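Local coordinates for protein amphinase-2 (Rana pipiens, PDB 2P7S) that cleaves RNA, including ribosomal RNA, as a secreted, cytotoxic endonuclease of the pancreatic ribonuclease family, at residues T29-A34 against G39-I44; Q19-F24 against Q89-N94. All blocks are in the same frame, centred on the assembly; numbering follows the deposited sequence.

Contact 1: residues T29-A34 against G39-I44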
loop_
_atom_site.group_PDB
_atom_site.type_symbol
_atom_site.label_atom_id
_atom_site.label_comp_id
_atom_site.label_asym_id
_atom_site.label_seq_id
_atom_site.Cartn_x
_atom_site.Cartn_y
_atom_site.Cartn_z
ATOM N N THR A 29 8.682 -9.969 -2.701
ATOM C CA THR A 29 8.132 -8.745 -3.267
ATOM C C THR A 29 8.902 -7.453 -2.997
ATOM O O THR A 29 8.993 -6.598 -3.881
ATOM C CB THR A 29 6.663 -8.589 -2.838
ATOM O OG1 THR A 29 5.970 -9.814 -3.111
ATOM C CG2 THR A 29 5.996 -7.461 -3.610
ATOM N N MET A 30 9.452 -7.298 -1.794
ATOM C CA MET A 30 10.232 -6.097 -1.492
ATOM C C MET A 30 11.473 -6.061 -2.390
ATOM O O MET A 30 12.098 -5.014 -2.569
ATOM C CB MET A 30 10.670 -6.077 -0.020
ATOM C CG MET A 30 9.559 -5.782 0.988
ATOM S SD MET A 30 8.715 -4.196 0.716
ATOM C CE MET A 30 9.920 -3.029 1.353
ATOM N N ASN A 31 11.830 -7.214 -2.950
ATOM C CA ASN A 31 12.997 -7.294 -3.825
ATOM C C ASN A 31 12.611 -7.622 -5.261
ATOM O O ASN A 31 13.453 -8.016 -6.072
ATOM C CB ASN A 31 13.976 -8.345 -3.294
ATOM C CG ASN A 31 14.543 -7.970 -1.945
ATOM O OD1 ASN A 31 15.209 -6.943 -1.809
ATOM N ND2 ASN A 31 14.273 -8.791 -0.931
ATOM N N ASP A 32 11.329 -7.460 -5.567
ATOM C CA ASP A 32 10.814 -7.735 -6.899
ATOM C C ASP A 32 10.706 -6.423 -7.674
ATOM O O ASP A 32 9.855 -5.580 -7.369
ATOM C CB ASP A 32 9.434 -8.386 -6.792
ATOM C CG ASP A 32 8.929 -8.908 -8.122
ATOM O OD1 ASP A 32 9.393 -8.414 -9.172
ATOM O OD2 ASP A 32 8.059 -9.805 -8.112
ATOM N N PRO A 33 11.566 -6.227 -8.686
ATOM C CA PRO A 33 11.509 -4.984 -9.464
ATOM C C PRO A 33 10.140 -4.688 -10.077
ATOM O O PRO A 33 9.849 -3.546 -10.429
ATOM C CB PRO A 33 12.605 -5.180 -10.518
ATOM C CG PRO A 33 12.717 -6.667 -10.645
ATOM C CD PRO A 33 12.597 -7.136 -9.216
ATOM N N ALA A 34 9.295 -5.706 -10.189
ATOM C CA ALA A 34 7.967 -5.514 -10.761
ATOM C C ALA A 34 7.053 -4.723 -9.826
ATOM O O ALA A 34 6.071 -4.118 -10.266
ATOM C CB ALA A 34 7.331 -6.860 -11.070
ATOM N N GLY A 39 12.549 1.542 -5.873
ATOM C CA GLY A 39 13.746 0.748 -5.649
ATOM C C GLY A 39 13.504 -0.473 -4.777
ATOM O O GLY A 39 12.561 -0.501 -3.988
ATOM N N GLN A 40 14.354 -1.488 -4.920
ATOM C CA GLN A 40 14.221 -2.707 -4.125
ATOM C C GLN A 40 14.951 -2.608 -2.788
ATOM O O GLN A 40 15.798 -1.740 -2.588
ATOM C CB GLN A 40 14.761 -3.923 -4.887
ATOM C CG GLN A 40 13.936 -4.344 -6.093
ATOM C CD GLN A 40 14.508 -3.839 -7.398
ATOM O OE1 GLN A 40 15.621 -4.205 -7.783
ATOM N NE2 GLN A 40 13.752 -2.994 -8.092
ATOM N N CYS A 41 14.601 -3.511 -1.877
ATOM C CA CYS A 41 15.207 -3.573 -0.553
ATOM C C CYS A 41 15.037 -2.293 0.265
ATOM O O CYS A 41 15.951 -1.872 0.969
ATOM C CB CYS A 41 16.699 -3.912 -0.680
ATOM S SG CYS A 41 17.534 -4.272 0.898
ATOM N N LYS A 42 13.866 -1.676 0.179
ATOM C CA LYS A 42 13.600 -0.462 0.942
ATOM C C LYS A 42 13.317 -0.829 2.399
ATOM O O LYS A 42 12.878 -1.943 2.694
ATOM C CB LYS A 42 12.414 0.293 0.331
ATOM C CG LYS A 42 12.737 0.923 -1.016
ATOM C CD LYS A 42 13.825 1.982 -0.866
ATOM C CE LYS A 42 14.378 2.417 -2.210
ATOM N NZ LYS A 42 15.417 3.484 -2.081
ATOM N N PRO A 43 13.559 0.105 3.332
ATOM C CA PRO A 43 13.327 -0.158 4.758
ATOM C C PRO A 43 11.914 -0.562 5.181
ATOM O O PRO A 43 11.746 -1.393 6.081
ATOM C CB PRO A 43 13.794 1.138 5.432
ATOM C CG PRO A 43 13.569 2.167 4.380
ATOM C CD PRO A 43 14.041 1.482 3.126
ATOM N N ILE A 44 10.893 0.003 4.549
ATOM C CA ILE A 44 9.536 -0.346 4.947
ATOM C C ILE A 44 8.457 -0.055 3.909
ATOM O O ILE A 44 8.551 0.918 3.150
ATOM C CB ILE A 44 9.167 0.378 6.265
ATOM C CG1 ILE A 44 7.777 -0.054 6.737
ATOM C CG2 ILE A 44 9.223 1.898 6.057
ATOM C CD1 ILE A 44 7.416 0.453 8.122
HETATM O O HOH W 1 11.600 -2.290 -1.595
#

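Contact 2: residues Q19-F24 against Q89-N94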
loop_
_atom_site.group_PDB
_atom_site.type_symbol
_atom_site.label_atom_id
_atom_site.label_comp_id
_atom_site.label_asym_id
_atom_site.label_seq_id
_atom_site.Cartn_x
_atom_site.Cartn_y
_atom_site.Cartn_z
ATOM N N GLN A 19 -2.321 -10.971 -4.038
ATOM C CA GLN A 19 -1.866 -12.162 -3.312
ATOM C C GLN A 19 -2.579 -12.287 -1.971
ATOM O O GLN A 19 -3.043 -11.301 -1.410
ATOM C CB GLN A 19 -0.362 -12.090 -3.036
ATOM C CG GLN A 19 0.555 -12.007 -4.246
ATOM C CD GLN A 19 2.008 -11.784 -3.827
ATOM O OE1 GLN A 19 2.598 -12.624 -3.155
ATOM N NE2 GLN A 19 2.580 -10.642 -4.207
ATOM N N SER A 20 -2.658 -13.506 -1.452
ATOM C CA SER A 20 -3.288 -13.717 -0.157
ATOM C C SER A 20 -2.228 -13.405 0.904
ATOM O O SER A 20 -1.035 -13.366 0.602
ATOM C CB SER A 20 -3.733 -15.173 -0.012
ATOM O OG SER A 20 -2.612 -16.040 0.082
ATOM N N VAL A 21 -2.670 -13.185 2.138
ATOM C CA VAL A 21 -1.772 -12.897 3.253
ATOM C C VAL A 21 -0.786 -14.050 3.461
ATOM O O VAL A 21 0.386 -13.839 3.771
ATOM C CB VAL A 21 -2.578 -12.692 4.549
ATOM C CG1 VAL A 21 -1.649 -12.556 5.737
ATOM C CG2 VAL A 21 -3.453 -11.461 4.413
ATOM N N ALA A 22 -1.270 -15.272 3.274
ATOM C CA ALA A 22 -0.439 -16.458 3.453
ATOM C C ALA A 22 0.590 -16.657 2.342
ATOM O O ALA A 22 1.712 -17.098 2.598
ATOM C CB ALA A 22 -1.327 -17.680 3.558
ATOM N N ASP A 23 0.212 -16.342 1.108
ATOM C CA ASP A 23 1.125 -16.510 -0.016
ATOM C C ASP A 23 2.080 -15.346 -0.189
ATOM O O ASP A 23 3.054 -15.448 -0.932
ATOM C CB ASP A 23 0.355 -16.695 -1.327
ATOM C CG ASP A 23 -0.348 -18.029 -1.404
ATOM O OD1 ASP A 23 0.191 -19.007 -0.844
ATOM O OD2 ASP A 23 -1.428 -18.096 -2.033
ATOM N N PHE A 24 1.798 -14.236 0.485
ATOM C CA PHE A 24 2.653 -13.071 0.351
ATOM C C PHE A 24 3.970 -13.287 1.077
ATOM O O PHE A 24 4.001 -13.802 2.195
ATOM C CB PHE A 24 1.967 -11.819 0.907
ATOM C CG PHE A 24 2.623 -10.540 0.472
ATOM C CD1 PHE A 24 2.345 -9.992 -0.777
ATOM C CD2 PHE A 24 3.563 -9.916 1.286
ATOM C CE1 PHE A 24 2.999 -8.833 -1.216
ATOM C CE2 PHE A 24 4.222 -8.766 0.861
ATOM C CZ PHE A 24 3.941 -8.222 -0.392
ATOM N N GLN A 89 7.733 -9.586 9.016
ATOM C CA GLN A 89 6.431 -9.446 8.377
ATOM C C GLN A 89 5.308 -9.467 9.402
ATOM O O GLN A 89 5.291 -10.312 10.302
ATOM C CB GLN A 89 6.249 -10.600 7.382
ATOM C CG GLN A 89 4.932 -10.645 6.629
ATOM C CD GLN A 89 4.951 -11.674 5.498
ATOM O OE1 GLN A 89 6.008 -11.978 4.942
ATOM N NE2 GLN A 89 3.780 -12.189 5.138
ATOM N N SER A 90 4.372 -8.536 9.259
ATOM C CA SER A 90 3.233 -8.466 10.162
ATOM C C SER A 90 1.982 -8.177 9.348
ATOM O O SER A 90 2.026 -7.457 8.355
ATOM C CB SER A 90 3.436 -7.370 11.211
ATOM O OG SER A 90 3.300 -6.089 10.640
ATOM N N ASN A 91 0.871 -8.756 9.770
ATOM C CA ASN A 91 -0.399 -8.566 9.088
ATOM C C ASN A 91 -1.456 -8.099 10.070
ATOM O O ASN A 91 -1.581 -8.646 11.170
ATOM C CB ASN A 91 -0.858 -9.871 8.447
ATOM C CG ASN A 91 -2.346 -9.887 8.174
ATOM O OD1 ASN A 91 -2.852 -9.106 7.369
ATOM N ND2 ASN A 91 -3.058 -10.774 8.853
ATOM N N THR A 92 -2.221 -7.094 9.666
ATOM C CA THR A 92 -3.274 -6.551 10.506
ATOM C C THR A 92 -4.430 -6.116 9.625
ATOM O O THR A 92 -4.289 -5.995 8.408
ATOM C CB THR A 92 -2.797 -5.307 11.280
ATOM O OG1 THR A 92 -2.566 -4.237 10.354
ATOM C CG2 THR A 92 -1.503 -5.600 12.039
ATOM N N THR A 93 -5.580 -5.902 10.244
ATOM C CA THR A 93 -6.752 -5.422 9.529
ATOM C C THR A 93 -6.955 -4.069 10.180
ATOM O O THR A 93 -6.942 -3.954 11.411
ATOM C CB THR A 93 -7.986 -6.299 9.775
ATOM O OG1 THR A 93 -8.298 -6.298 11.172
ATOM C CG2 THR A 93 -7.727 -7.721 9.306
ATOM N N ASN A 94 -7.117 -3.036 9.368
ATOM C CA ASN A 94 -7.275 -1.701 9.919
ATOM C C ASN A 94 -7.659 -0.768 8.790
ATOM O O ASN A 94 -7.727 -1.178 7.628
ATOM C CB ASN A 94 -5.939 -1.248 10.517
ATOM C CG ASN A 94 -6.097 -0.148 11.549
ATOM O OD1 ASN A 94 -7.134 0.511 11.626
ATOM N ND2 ASN A 94 -5.055 0.058 12.348
#

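Contact 1: residues T29-A34 against G39-I44
In this surface loop of the ribonuclease A fold, between helix 26-29 and strand 45-49, Gln40 and Cys41 fasten the chain back onto a type I beta turn that runs from Thr29 to Asp32. The returning limb is a case of a loop whose limbs share one carbonyl and one water. Gly39 joins it through its carbonyl O, which accepts from the water, and its phi of 110° belongs to a region that suits glycine. Gln40 supplies much of this limb's side-chain packing. Its CG lies 3.6 Å from Asn31 C, and a bend at chi2 (99°) carries the amide over to Pro33, where NE2 comes within 3.3 Å of CA; the same NE2 is hydrogen-bonded to Thr36. Cys41 donates a hydrogen bond from its N to Met30 O at 3.0 Å, with the donor tilted 34° from the carbonyl plane. Its CB also rests 3.6 Å from Asn31 OD1, while the amide ND2 of Asn31 is bound by the carbonyls of Asn27 and Cys85. The disulfide from Cys41 to Cys85 ties this limb to the connection between strands 74-83 and 86-101 as well. At Lys42, which by similarity belongs to the substrate-binding residues, the backbone N donates to the water at 2.9 Å. That water in turn donates to Met30 O, so this buried residue's carbonyl receives two hydrogen bonds. The doubly bent Met30 side chain finally brings its methyl CE to 3.4 Å from Lys42 O.

Contact 2: residues Q19-F24 against Q89-N94
A long beta strand of the ribonuclease A fold, 86-101, meets the loop that leads into helix 26-29, and the contact shows how a few side chains join a loop to a strand without backbone pairing between them. Across it, Val21 and Asn91 have CA atoms 7.4 Å apart, and the bonds from CA to CB of Phe24, Gln89 and Asn91 are directed toward the partner segment. Gln89 reaches across: CG stands opposite the backbone N (chi1 179°), and the chain stays extended at chi2, delivering the amide to the loop. There NE2 donates a weak hydrogen bond of 3.4 Å to Phe24 O, although its N-H points fairly straight at the acceptor (160°). The same nitrogen lies at the edge of the Phe24 ring, near the ring plane and 4.5 Å from CD2. The other end of this amide, OE1, takes a weak hydrogen bond from the backbone of Cys26, and so both ends of the group engage the loop and the start of the helix. Farther along, the side chains of Val21 and Asn91, the latter modelled in two conformations, cross at about a right angle, with Val21 CG1 packed 3.9 Å from Asn91 CB. The loop is shaped locally by an ST motif, in which Ser20 OG accepts from Asp23 N at 3.0 Å. Phe24 continues past the contact to Thr77 and Cys79 of strand 74-83 and meets the ring of Phe47 on strand 45-49, while Val21 and Asn91 both lean on Thr75, and strand 74-83 pairs with 89-94 through Ser90, Thr92 and Asn94.

The centres of the two contacts lie about 16 Å apart, and segments 19-24 and 29-34 are joined through helix 26-29. Contact 1 joins two limbs of one loop at the surface, and its chemistry is mainly backbone: a carbonyl gripped by an amide and a water, with a disulfide running to the turn between two strands of the sheet. Contact 2 is partly buried and brings together segments far apart in sequence, relying on a weak side-chain amide bond and van der Waals packing. Thr29 connects them: its OG1 packs 3.7 Å from Gln19 NE2 and likewise 3.7 Å from Phe24 CE1. Met30 and Phe24, the buried residue of each contact, both reach Phe47 and Cys79.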